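Local coordinates for protein antisigma-factor antagonist STAS (Rhodobacter sphaeroides, PDB 3LKL) that is probably a SulP-type sulfate transporter of the membrane, of which this piece is the STAS domain, a fold shared with bacterial anti-sigma factor antagonists, at residues V30-M34 and S59-L64. Numbering follows the deposited sequence.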
loop_
_atom_site.group_PDB
_atom_site.type_symbol
_atom_site.label_atom_id
_atom_site.label_comp_id
_atom_site.label_asym_id
_atom_site.label_seq_id
_atom_site.Cartn_x
_atom_site.Cartn_y
_atom_site.Cartn_z
ATOM N N VAL A 30 -6.801 -4.091 10.687
ATOM C CA VAL A 30 -6.229 -5.396 11.113
ATOM C C VAL A 30 -7.330 -6.489 11.278
ATOM O O VAL A 30 -7.169 -7.640 10.916
ATOM C CB VAL A 30 -5.461 -5.153 12.406
ATOM C CG1 VAL A 30 -5.394 -6.348 13.303
ATOM C CG2 VAL A 30 -4.120 -4.630 12.124
ATOM N N GLU A 31 -8.483 -6.060 11.741
ATOM C CA GLU A 31 -9.570 -6.964 12.007
ATOM C C GLU A 31 -10.145 -7.520 10.732
ATOM O O GLU A 31 -10.278 -8.709 10.613
ATOM C CB GLU A 31 -10.588 -6.165 12.786
ATOM C CG GLU A 31 -11.528 -6.994 13.507
ATOM C CD GLU A 31 -12.680 -6.145 13.985
ATOM O OE1 GLU A 31 -13.831 -6.495 13.632
ATOM O OE2 GLU A 31 -12.389 -5.102 14.647
ATOM N N ASP A 32 -10.368 -6.661 9.732
ATOM C CA ASP A 32 -10.782 -7.124 8.442
ATOM C C ASP A 32 -9.681 -7.864 7.809
ATOM O O ASP A 32 -9.947 -8.744 7.026
ATOM C CB ASP A 32 -11.133 -6.002 7.457
ATOM C CG ASP A 32 -12.369 -5.240 7.857
ATOM O OD1 ASP A 32 -13.276 -5.868 8.465
ATOM O OD2 ASP A 32 -12.413 -4.025 7.600
ATOM N N PHE A 33 -8.436 -7.479 8.070
ATOM C CA PHE A 33 -7.333 -8.195 7.439
ATOM C C PHE A 33 -7.355 -9.630 7.928
ATOM O O PHE A 33 -7.278 -10.589 7.117
ATOM C CB PHE A 33 -6.000 -7.485 7.735
ATOM C CG PHE A 33 -4.745 -8.282 7.461
ATOM C CD1 PHE A 33 -4.220 -8.404 6.176
ATOM C CD2 PHE A 33 -3.976 -8.744 8.512
ATOM C CE1 PHE A 33 -3.031 -9.100 5.972
ATOM C CE2 PHE A 33 -2.810 -9.471 8.296
ATOM C CZ PHE A 33 -2.337 -9.645 7.044
HETATM N N MSE A 34 -7.431 -9.795 9.235
HETATM C CA MSE A 34 -7.388 -11.183 9.786
HETATM C C MSE A 34 -8.623 -12.000 9.342
HETATM O O MSE A 34 -8.496 -13.175 8.977
HETATM C CB MSE A 34 -7.380 -11.090 11.294
HETATM C CG MSE A 34 -6.055 -10.542 11.857
HETATM SE SE MSE A 34 -4.475 -11.474 11.203
HETATM C CE MSE A 34 -4.334 -12.950 12.372
ATOM N N SER A 59 1.421 -2.872 14.995
ATOM C CA SER A 59 0.218 -3.696 15.090
ATOM C C SER A 59 0.001 -4.557 13.877
ATOM O O SER A 59 -0.311 -5.745 14.014
ATOM C CB SER A 59 -1.029 -2.832 15.182
ATOM O OG SER A 59 -1.179 -2.330 16.477
ATOM N N SER A 60 0.076 -3.924 12.712
ATOM C CA SER A 60 -0.163 -4.607 11.449
ATOM C C SER A 60 0.891 -5.564 11.082
ATOM O O SER A 60 0.566 -6.604 10.512
ATOM C CB SER A 60 -0.404 -3.658 10.311
ATOM O OG SER A 60 -1.441 -2.798 10.703
ATOM N N VAL A 61 2.144 -5.230 11.375
ATOM C CA VAL A 61 3.221 -6.189 11.217
ATOM C C VAL A 61 3.022 -7.380 12.102
ATOM O O VAL A 61 3.191 -8.513 11.657
ATOM C CB VAL A 61 4.593 -5.597 11.530
ATOM C CG1 VAL A 61 5.635 -6.658 11.348
ATOM C CG2 VAL A 61 4.900 -4.540 10.483
ATOM N N GLN A 62 2.656 -7.123 13.360
ATOM C CA GLN A 62 2.407 -8.180 14.279
ATOM C C GLN A 62 1.179 -9.028 13.842
ATOM O O GLN A 62 1.196 -10.193 14.053
ATOM C CB GLN A 62 2.186 -7.623 15.686
ATOM C CG GLN A 62 3.407 -7.027 16.325
ATOM C CD GLN A 62 3.138 -6.439 17.693
ATOM O OE1 GLN A 62 2.027 -6.022 17.983
ATOM N NE2 GLN A 62 4.190 -6.352 18.535
ATOM N N ALA A 63 0.173 -8.444 13.213
ATOM C CA ALA A 63 -0.964 -9.204 12.713
ATOM C C ALA A 63 -0.533 -10.122 11.596
ATOM O O ALA A 63 -0.968 -11.295 11.550
ATOM C CB ALA A 63 -2.074 -8.272 12.186
ATOM N N LEU A 64 0.280 -9.591 10.672
ATOM C CA LEU A 64 0.841 -10.399 9.577
ATOM C C LEU A 64 1.636 -11.572 10.111
ATOM O O LEU A 64 1.545 -12.655 9.616
ATOM C CB LEU A 64 1.729 -9.515 8.665
ATOM C CG LEU A 64 2.395 -10.190 7.475
ATOM C CD1 LEU A 64 1.366 -10.798 6.566
ATOM C CD2 LEU A 64 3.388 -9.211 6.670
#
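Val30, Phe33 and Met34 pack around Ala63, joining two helices of the STAS fold, in which helices lie against a mixed beta-sheet. Helix 30-35 is short, and residues 59-64 belong to the longer helix 58-73. The two segments run nearly parallel, at 14°, and their axes come within 10.4 Å at their closest. The contact is mainly apolar.

Ala63 sits in the middle. Ala63 CB meets Val30 CG1 at 4.0 Å and SE of Met34, a selenomethionine, at 4.1 Å. Val30 divides its two methyls. CG1 goes to Ala63, while Val30 CG2 lies 3.5 Å from Ser60 OG. That hydroxyl has its polar partner in Asp57, to which it is hydrogen-bonded, so Val30 meets an oxygen already engaged elsewhere.

With chi1 at 165°, the Phe33 ring swings opposite its backbone N and out toward the other helix. The ring presents its CE2 and CZ corner to the backbone between Ala63 and Leu64. The carbonyl carbon of Ala63 lies at the ring edge, near the ring plane. Phe33 CZ also touches Leu64 CD1 at 3.9 Å, the two side chains crossing at a slant. Phe37 meets the same ring edge-to-face, and Leu25 of strand 24-25 packs on it too. Cutting Phe33 back to an alanine is likely to open a gap beside Ala63, leaving Leu64 CD1 without its aromatic neighbour and Phe37 without its stacking partner.

Leu64 also packs on Ile55 and Met83, linking the contact to strand 53-55 and helix 83-92. The first two torsions of Met34, with a bend at chi2 (-52°), bring Met34 SE to 3.5 Å from Ala63 O. A further bend at chi3 turns the end methyl, and Met34 CE lies 3.8 Å from Ala63 O.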